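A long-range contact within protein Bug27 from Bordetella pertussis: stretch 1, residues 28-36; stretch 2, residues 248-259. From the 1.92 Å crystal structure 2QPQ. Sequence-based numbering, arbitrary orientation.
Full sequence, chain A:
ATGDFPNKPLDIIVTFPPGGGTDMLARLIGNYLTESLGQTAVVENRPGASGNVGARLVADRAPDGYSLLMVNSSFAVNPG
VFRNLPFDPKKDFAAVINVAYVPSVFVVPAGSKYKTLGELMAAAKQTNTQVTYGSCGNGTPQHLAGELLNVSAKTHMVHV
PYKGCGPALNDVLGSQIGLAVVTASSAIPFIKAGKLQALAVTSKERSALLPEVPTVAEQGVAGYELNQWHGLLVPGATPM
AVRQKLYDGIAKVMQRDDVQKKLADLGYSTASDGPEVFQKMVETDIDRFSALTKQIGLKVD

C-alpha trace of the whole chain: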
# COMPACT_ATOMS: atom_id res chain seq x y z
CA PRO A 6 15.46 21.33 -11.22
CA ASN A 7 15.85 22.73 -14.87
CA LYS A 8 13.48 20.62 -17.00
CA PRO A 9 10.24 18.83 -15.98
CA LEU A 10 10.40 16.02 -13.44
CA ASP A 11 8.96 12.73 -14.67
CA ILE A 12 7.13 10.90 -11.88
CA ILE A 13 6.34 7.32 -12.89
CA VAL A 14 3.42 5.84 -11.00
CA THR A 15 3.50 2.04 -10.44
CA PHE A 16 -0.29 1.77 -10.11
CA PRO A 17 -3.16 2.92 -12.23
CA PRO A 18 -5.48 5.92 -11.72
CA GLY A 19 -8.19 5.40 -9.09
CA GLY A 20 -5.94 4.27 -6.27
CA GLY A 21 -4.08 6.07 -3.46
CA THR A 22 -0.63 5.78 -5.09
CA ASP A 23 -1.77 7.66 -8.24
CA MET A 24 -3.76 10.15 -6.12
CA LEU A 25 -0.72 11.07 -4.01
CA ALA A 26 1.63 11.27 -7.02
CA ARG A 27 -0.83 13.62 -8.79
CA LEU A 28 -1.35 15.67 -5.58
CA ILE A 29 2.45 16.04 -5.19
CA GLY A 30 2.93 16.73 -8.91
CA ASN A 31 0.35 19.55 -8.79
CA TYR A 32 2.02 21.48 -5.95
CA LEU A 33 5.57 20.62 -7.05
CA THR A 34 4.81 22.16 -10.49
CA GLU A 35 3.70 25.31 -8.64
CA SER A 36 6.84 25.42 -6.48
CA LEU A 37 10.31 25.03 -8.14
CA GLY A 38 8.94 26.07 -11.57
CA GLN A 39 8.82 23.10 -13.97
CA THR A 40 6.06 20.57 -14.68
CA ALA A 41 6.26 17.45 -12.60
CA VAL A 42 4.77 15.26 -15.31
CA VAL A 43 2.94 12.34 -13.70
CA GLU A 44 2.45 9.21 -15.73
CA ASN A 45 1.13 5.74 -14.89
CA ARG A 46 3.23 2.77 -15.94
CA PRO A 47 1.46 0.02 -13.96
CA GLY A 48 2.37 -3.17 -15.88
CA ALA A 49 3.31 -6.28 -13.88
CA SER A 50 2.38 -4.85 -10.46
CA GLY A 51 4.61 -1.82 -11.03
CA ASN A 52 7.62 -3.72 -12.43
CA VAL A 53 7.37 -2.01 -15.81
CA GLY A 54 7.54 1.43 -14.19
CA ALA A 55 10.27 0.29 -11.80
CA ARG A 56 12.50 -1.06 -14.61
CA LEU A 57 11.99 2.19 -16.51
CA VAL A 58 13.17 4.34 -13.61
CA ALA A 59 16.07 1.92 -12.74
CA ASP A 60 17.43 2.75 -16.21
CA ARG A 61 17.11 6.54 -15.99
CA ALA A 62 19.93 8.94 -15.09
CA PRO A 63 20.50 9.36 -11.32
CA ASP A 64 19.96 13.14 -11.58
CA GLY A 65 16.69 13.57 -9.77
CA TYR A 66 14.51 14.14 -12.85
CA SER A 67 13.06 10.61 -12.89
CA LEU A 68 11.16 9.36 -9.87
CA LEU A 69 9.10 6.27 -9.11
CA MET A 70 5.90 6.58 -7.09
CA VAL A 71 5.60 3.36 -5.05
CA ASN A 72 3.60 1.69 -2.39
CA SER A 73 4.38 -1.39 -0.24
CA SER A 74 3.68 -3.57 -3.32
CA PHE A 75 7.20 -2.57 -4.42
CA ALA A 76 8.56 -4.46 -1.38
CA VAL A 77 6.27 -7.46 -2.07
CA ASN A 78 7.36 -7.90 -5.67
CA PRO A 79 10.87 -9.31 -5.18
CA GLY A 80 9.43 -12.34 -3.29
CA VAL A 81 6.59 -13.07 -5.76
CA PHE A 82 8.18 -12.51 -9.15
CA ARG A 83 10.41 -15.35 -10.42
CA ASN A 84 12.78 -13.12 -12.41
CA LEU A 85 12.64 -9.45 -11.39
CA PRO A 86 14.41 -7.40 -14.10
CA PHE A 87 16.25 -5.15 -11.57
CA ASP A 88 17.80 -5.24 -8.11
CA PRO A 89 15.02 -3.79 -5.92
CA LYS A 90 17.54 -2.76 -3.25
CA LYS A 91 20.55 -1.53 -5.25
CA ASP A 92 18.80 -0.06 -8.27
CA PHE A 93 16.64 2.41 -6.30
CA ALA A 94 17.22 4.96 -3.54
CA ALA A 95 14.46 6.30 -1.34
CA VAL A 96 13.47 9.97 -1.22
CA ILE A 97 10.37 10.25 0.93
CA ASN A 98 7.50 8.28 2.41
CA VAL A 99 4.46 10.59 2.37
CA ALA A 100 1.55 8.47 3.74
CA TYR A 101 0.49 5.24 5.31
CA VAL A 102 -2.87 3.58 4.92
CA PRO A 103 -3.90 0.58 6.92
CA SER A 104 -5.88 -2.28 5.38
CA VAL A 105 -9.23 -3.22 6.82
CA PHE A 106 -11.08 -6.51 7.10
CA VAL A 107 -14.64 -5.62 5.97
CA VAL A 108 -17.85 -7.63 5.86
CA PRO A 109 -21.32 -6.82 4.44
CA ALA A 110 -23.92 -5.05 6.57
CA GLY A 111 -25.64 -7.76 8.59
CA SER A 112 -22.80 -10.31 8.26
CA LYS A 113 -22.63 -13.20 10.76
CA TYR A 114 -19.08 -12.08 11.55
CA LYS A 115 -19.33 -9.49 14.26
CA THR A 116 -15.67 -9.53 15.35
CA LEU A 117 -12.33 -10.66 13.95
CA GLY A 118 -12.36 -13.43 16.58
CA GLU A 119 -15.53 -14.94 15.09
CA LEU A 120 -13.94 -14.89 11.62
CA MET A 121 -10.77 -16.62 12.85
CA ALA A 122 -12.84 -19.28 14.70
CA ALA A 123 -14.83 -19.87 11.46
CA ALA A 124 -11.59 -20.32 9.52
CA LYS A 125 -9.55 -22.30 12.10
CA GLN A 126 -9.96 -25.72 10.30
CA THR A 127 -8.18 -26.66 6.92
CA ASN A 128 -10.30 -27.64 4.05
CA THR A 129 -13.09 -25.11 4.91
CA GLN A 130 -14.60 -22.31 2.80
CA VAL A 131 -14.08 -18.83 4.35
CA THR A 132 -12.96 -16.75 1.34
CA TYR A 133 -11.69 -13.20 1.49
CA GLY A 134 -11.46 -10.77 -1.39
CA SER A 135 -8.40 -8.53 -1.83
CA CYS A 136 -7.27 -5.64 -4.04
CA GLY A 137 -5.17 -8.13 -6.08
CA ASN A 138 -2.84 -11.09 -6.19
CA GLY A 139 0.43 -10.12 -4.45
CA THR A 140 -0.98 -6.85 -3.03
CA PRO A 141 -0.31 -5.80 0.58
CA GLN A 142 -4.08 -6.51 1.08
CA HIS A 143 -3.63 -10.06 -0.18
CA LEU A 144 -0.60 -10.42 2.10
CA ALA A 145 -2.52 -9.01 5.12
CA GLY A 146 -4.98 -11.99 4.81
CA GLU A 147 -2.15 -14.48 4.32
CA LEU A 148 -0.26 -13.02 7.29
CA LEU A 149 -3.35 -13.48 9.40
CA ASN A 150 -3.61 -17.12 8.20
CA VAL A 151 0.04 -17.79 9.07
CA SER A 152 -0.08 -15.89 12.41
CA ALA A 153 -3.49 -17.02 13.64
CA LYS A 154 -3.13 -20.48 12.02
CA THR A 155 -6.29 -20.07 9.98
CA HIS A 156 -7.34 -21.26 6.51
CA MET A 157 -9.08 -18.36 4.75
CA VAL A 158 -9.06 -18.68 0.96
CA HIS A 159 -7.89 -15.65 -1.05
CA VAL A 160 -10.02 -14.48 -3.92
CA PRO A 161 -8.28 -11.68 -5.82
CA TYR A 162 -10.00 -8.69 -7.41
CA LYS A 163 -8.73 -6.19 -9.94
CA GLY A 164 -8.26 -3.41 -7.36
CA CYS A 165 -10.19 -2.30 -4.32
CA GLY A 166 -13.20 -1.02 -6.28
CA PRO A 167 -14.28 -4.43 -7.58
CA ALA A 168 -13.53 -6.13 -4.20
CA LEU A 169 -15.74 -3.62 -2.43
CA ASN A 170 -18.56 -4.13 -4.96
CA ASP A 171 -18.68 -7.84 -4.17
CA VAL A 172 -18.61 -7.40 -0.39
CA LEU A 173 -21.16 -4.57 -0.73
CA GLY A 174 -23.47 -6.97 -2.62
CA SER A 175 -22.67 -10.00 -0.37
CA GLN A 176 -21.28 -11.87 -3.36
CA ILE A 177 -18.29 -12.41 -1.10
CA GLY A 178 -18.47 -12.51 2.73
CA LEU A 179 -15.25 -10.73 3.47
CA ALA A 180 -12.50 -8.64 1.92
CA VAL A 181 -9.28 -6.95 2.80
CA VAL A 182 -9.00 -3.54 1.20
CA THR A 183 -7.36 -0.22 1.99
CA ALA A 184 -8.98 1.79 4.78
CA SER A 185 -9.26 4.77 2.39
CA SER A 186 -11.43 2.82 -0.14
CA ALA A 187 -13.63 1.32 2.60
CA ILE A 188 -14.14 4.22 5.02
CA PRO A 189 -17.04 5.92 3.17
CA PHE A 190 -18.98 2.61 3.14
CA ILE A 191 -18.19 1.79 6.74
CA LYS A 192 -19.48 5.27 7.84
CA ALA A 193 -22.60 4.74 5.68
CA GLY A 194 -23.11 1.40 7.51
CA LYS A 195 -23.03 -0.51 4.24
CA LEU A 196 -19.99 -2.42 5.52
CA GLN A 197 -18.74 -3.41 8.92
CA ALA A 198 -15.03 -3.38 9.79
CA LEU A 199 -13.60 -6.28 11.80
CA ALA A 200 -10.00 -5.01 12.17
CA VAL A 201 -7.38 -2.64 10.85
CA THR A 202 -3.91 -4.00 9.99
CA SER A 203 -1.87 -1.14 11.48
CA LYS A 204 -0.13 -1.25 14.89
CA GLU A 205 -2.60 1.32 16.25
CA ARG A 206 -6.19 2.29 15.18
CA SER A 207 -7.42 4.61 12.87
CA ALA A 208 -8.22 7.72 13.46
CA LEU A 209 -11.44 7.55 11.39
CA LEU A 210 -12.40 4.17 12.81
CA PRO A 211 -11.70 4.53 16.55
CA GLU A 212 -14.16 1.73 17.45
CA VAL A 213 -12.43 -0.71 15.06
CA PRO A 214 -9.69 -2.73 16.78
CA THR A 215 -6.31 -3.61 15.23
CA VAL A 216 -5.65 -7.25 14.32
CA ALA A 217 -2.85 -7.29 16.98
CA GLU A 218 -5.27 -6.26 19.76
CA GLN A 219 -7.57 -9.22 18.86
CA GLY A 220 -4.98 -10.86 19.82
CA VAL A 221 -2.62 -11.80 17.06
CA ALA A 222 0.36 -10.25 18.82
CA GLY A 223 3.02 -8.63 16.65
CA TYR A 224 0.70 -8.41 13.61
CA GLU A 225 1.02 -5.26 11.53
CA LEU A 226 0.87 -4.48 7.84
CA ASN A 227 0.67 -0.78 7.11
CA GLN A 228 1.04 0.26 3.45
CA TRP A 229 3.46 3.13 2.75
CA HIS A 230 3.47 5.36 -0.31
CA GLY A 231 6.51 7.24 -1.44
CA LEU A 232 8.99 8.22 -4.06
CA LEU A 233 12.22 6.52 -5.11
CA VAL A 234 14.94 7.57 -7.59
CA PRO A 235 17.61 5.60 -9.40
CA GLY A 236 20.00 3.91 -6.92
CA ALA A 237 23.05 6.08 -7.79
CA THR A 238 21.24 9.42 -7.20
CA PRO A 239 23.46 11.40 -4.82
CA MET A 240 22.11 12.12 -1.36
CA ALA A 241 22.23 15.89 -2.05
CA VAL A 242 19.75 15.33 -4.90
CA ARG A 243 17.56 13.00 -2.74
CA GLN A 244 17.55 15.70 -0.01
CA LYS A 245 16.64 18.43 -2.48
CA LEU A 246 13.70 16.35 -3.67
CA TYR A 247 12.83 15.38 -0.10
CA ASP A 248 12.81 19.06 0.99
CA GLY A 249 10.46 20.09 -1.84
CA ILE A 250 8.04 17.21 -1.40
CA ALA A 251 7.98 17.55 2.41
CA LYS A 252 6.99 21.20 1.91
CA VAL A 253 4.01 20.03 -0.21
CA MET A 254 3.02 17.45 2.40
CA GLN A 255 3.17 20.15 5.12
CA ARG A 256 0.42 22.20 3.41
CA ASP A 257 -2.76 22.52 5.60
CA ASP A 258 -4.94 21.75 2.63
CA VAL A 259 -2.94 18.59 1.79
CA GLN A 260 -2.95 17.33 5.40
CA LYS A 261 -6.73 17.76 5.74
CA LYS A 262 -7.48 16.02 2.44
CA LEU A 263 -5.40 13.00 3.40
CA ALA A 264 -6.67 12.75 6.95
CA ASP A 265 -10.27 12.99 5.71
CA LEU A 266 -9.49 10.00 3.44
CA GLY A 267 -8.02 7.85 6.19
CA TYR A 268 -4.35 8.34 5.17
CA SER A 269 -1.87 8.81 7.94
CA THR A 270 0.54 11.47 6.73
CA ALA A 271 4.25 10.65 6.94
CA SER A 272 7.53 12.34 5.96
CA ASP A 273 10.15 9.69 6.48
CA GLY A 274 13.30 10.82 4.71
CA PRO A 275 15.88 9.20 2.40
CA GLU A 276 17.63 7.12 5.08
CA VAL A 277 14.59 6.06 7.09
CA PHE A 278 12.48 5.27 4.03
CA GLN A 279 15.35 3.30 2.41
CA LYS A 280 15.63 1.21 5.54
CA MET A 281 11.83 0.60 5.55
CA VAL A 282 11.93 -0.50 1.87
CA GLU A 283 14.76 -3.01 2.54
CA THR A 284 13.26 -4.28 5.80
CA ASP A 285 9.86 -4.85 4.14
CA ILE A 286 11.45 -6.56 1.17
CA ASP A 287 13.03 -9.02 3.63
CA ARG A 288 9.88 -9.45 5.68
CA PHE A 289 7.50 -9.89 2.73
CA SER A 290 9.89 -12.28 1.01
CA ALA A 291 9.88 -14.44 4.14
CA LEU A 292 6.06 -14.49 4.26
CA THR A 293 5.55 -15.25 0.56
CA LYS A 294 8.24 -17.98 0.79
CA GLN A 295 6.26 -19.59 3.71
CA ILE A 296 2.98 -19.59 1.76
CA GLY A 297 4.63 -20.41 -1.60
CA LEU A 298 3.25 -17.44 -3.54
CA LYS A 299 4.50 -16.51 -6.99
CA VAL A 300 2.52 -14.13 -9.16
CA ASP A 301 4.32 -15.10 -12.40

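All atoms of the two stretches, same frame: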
# COMPACT_ATOMS: atom_id res chain seq x y z
N LEU A 28 -1.25 14.59 -6.58
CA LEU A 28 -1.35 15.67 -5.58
C LEU A 28 0.03 16.36 -5.43
O LEU A 28 0.14 17.60 -5.52
CB LEU A 28 -1.90 15.14 -4.24
CG LEU A 28 -2.15 16.00 -2.98
CD1 LEU A 28 -3.24 17.02 -3.23
CD2 LEU A 28 -2.55 15.14 -1.81
N ILE A 29 1.07 15.55 -5.22
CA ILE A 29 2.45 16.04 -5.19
C ILE A 29 2.82 16.79 -6.46
O ILE A 29 3.33 17.92 -6.40
CB ILE A 29 3.49 14.88 -4.90
CG1 ILE A 29 3.34 14.34 -3.49
CG2 ILE A 29 4.97 15.36 -5.07
CD1 ILE A 29 3.93 12.90 -3.33
N GLY A 30 2.53 16.19 -7.61
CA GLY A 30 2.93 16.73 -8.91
C GLY A 30 2.37 18.13 -9.17
O GLY A 30 3.08 18.99 -9.69
N ASN A 31 1.10 18.30 -8.79
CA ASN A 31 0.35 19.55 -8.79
C ASN A 31 1.03 20.69 -8.03
O ASN A 31 1.17 21.78 -8.56
CB ASN A 31 -1.08 19.32 -8.25
CG ASN A 31 -1.94 20.62 -8.23
OD1 ASN A 31 -2.31 21.14 -7.15
ND2 ASN A 31 -2.26 21.14 -9.42
N TYR A 32 1.39 20.46 -6.78
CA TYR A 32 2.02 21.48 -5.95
C TYR A 32 3.52 21.65 -6.21
O TYR A 32 4.07 22.72 -5.96
CB TYR A 32 1.78 21.20 -4.48
CG TYR A 32 0.33 21.31 -4.10
CD1 TYR A 32 -0.30 22.55 -4.04
CD2 TYR A 32 -0.43 20.18 -3.81
CE1 TYR A 32 -1.64 22.67 -3.70
CE2 TYR A 32 -1.77 20.28 -3.46
CZ TYR A 32 -2.37 21.54 -3.41
OH TYR A 32 -3.70 21.64 -3.07
N LEU A 33 4.17 20.60 -6.69
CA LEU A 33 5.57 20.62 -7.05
C LEU A 33 5.75 21.46 -8.32
O LEU A 33 6.71 22.20 -8.41
CB LEU A 33 6.07 19.19 -7.30
CG LEU A 33 7.38 18.70 -6.69
CD1 LEU A 33 7.54 19.06 -5.22
CD2 LEU A 33 7.52 17.17 -6.91
N THR A 34 4.82 21.32 -9.27
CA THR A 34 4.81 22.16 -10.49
C THR A 34 4.75 23.65 -10.11
O THR A 34 5.52 24.47 -10.63
CB THR A 34 3.63 21.78 -11.43
OG1 THR A 34 3.86 20.48 -11.99
CG2 THR A 34 3.47 22.80 -12.57
N GLU A 35 3.83 23.97 -9.21
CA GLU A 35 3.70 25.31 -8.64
C GLU A 35 5.02 25.80 -8.05
O GLU A 35 5.60 26.77 -8.56
CB GLU A 35 2.60 25.32 -7.57
CG GLU A 35 1.20 25.06 -8.10
CD GLU A 35 0.11 25.28 -7.05
OE1 GLU A 35 0.44 25.86 -5.98
OE2 GLU A 35 -1.06 24.87 -7.30
N SER A 36 5.51 25.14 -6.99
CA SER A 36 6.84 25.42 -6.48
C SER A 36 7.90 25.01 -7.51
O SER A 36 7.57 24.38 -8.52
CB SER A 36 7.06 24.69 -5.15
OG SER A 36 6.65 25.53 -4.10
N ASP A 248 13.15 17.77 0.37
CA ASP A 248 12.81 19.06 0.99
C ASP A 248 11.54 19.62 0.29
O ASP A 248 10.57 20.04 0.94
CB ASP A 248 14.03 20.03 0.92
CG ASP A 248 15.12 19.69 1.93
OD1 ASP A 248 14.89 18.80 2.80
OD2 ASP A 248 16.24 20.29 1.85
N GLY A 249 11.55 19.56 -1.03
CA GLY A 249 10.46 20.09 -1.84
C GLY A 249 9.16 19.35 -1.60
O GLY A 249 8.10 19.98 -1.39
N ILE A 250 9.23 18.03 -1.59
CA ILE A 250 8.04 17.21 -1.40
C ILE A 250 7.50 17.33 0.02
O ILE A 250 6.30 17.37 0.21
CB ILE A 250 8.28 15.72 -1.80
CG1 ILE A 250 8.67 15.63 -3.30
CG2 ILE A 250 7.05 14.90 -1.58
CD1 ILE A 250 9.45 14.41 -3.72
N ALA A 251 8.39 17.41 1.01
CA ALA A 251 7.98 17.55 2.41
C ALA A 251 7.24 18.87 2.60
O ALA A 251 6.26 18.92 3.35
CB ALA A 251 9.19 17.45 3.33
N LYS A 252 7.68 19.92 1.90
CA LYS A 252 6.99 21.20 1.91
C LYS A 252 5.55 21.10 1.37
O LYS A 252 4.63 21.67 1.96
CB LYS A 252 7.80 22.28 1.17
CG LYS A 252 8.81 22.96 2.10
CD LYS A 252 9.96 23.61 1.35
CE LYS A 252 11.08 24.10 2.31
NZ LYS A 252 12.41 24.37 1.61
N VAL A 253 5.36 20.36 0.28
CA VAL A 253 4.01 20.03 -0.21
C VAL A 253 3.19 19.29 0.83
O VAL A 253 2.04 19.65 1.08
CB VAL A 253 4.04 19.19 -1.52
CG1 VAL A 253 2.62 18.76 -1.90
CG2 VAL A 253 4.64 19.99 -2.64
N MET A 254 3.76 18.25 1.44
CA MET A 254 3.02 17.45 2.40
C MET A 254 2.61 18.26 3.64
O MET A 254 1.55 18.01 4.25
CB MET A 254 3.78 16.18 2.77
CG MET A 254 4.03 15.25 1.57
SD MET A 254 2.50 14.70 0.80
CE MET A 254 2.44 15.56 -0.71
N GLN A 255 3.43 19.26 3.98
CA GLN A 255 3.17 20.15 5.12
C GLN A 255 2.00 21.13 4.92
O GLN A 255 1.56 21.76 5.88
CB GLN A 255 4.45 20.92 5.45
CG GLN A 255 5.50 20.05 6.13
CD GLN A 255 6.88 20.68 6.10
OE1 GLN A 255 7.02 21.90 5.83
NE2 GLN A 255 7.91 19.88 6.39
N ARG A 256 1.53 21.30 3.69
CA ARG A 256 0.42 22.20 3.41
C ARG A 256 -0.81 21.81 4.25
O ARG A 256 -1.10 20.62 4.38
CB ARG A 256 0.07 22.16 1.93
CG ARG A 256 1.15 22.68 1.00
CD ARG A 256 0.68 22.54 -0.41
NE ARG A 256 -0.53 23.33 -0.63
CZ ARG A 256 -0.57 24.52 -1.24
NH1 ARG A 256 0.54 25.06 -1.72
NH2 ARG A 256 -1.72 25.15 -1.41
N ASP A 257 -1.50 22.79 4.86
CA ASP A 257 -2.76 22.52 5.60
C ASP A 257 -3.77 21.81 4.69
O ASP A 257 -4.43 20.85 5.10
CB ASP A 257 -3.45 23.82 6.05
CG ASP A 257 -2.73 24.55 7.14
OD1 ASP A 257 -1.95 23.94 7.92
OD2 ASP A 257 -3.00 25.77 7.24
N ASP A 258 -3.92 22.30 3.46
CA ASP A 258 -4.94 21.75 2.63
C ASP A 258 -4.65 20.25 2.28
O ASP A 258 -5.55 19.41 2.29
CB ASP A 258 -5.24 22.63 1.42
CG ASP A 258 -4.07 22.80 0.49
OD1 ASP A 258 -2.94 22.39 0.83
OD2 ASP A 258 -4.28 23.36 -0.60
N VAL A 259 -3.38 19.96 2.06
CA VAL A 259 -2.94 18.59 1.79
C VAL A 259 -3.16 17.69 2.98
O VAL A 259 -3.66 16.56 2.80
CB VAL A 259 -1.44 18.57 1.38
CG1 VAL A 259 -0.90 17.14 1.39
CG2 VAL A 259 -1.30 19.21 0.02

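The guanidinium group of Arg256 lies over one face of the Tyr32 ring, held there by a carboxylate from its own stretch. Arg256 CD sits 3.9 Å from the centroid of the Tyr32 ring, 17° off the ring normal, in a CH-pi contact, and Arg256 CZ comes within 3.3 Å of Tyr32 CE1. Arg256 occupies the N-cap position before the helix that starts at Asp257, and Asp258, in the first turn of that helix, fixes its head group: Arg256 NE donates to Asp258 OD1 at 3.0 Å and Arg256 NH2 to Asp258 OD2 at 3.2 Å, both nearly linear, forming a bidentate salt bridge. The same carboxylate approaches the tyrosine hydroxyl, with Asp258 OD2 3.1 Å from Tyr32 OH. Glu35 adds opposite charge at longer range, its OE1 4.3 Å from Arg256 NH1; the oxygen lies well out of the guanidinium plane, so no N-H points at it and the attraction is purely electrostatic.

Tyr32 has more of its surface (94 Å²) covered by the other stretch than any other residue of the contact. It also packs against aliphatic groups. Tyr32 CB lies 3.6 Å from Val253 CG2, and Tyr32 CE2 lies 3.7 Å from Val259 CG2. Val253 points toward the first helix, and its CG2 is also 4.0 Å from Leu33 CD1.

The remainder is apolar. The helix carrying Leu28 to Glu35 and the one carrying Ile250 and Val253 run at 110° to each other, with their axes 9.6 Å apart at closest approach. Ile29, one turn before Leu33, meets Ile250 through their CG2 atoms at 4.1 Å, while the end of the Met254 side chain turns back to bring CE within 3.2 Å of Ile29 CG1, a tight approach for two carbons. Leu33 CD1 reaches Ile250 CG1 at 4.1 Å and passes 4.0 Å from the backbone C of Gly249. One turn before Tyr32, Leu28 CD2 packs 4.1 Å from CG1 of the same Val259.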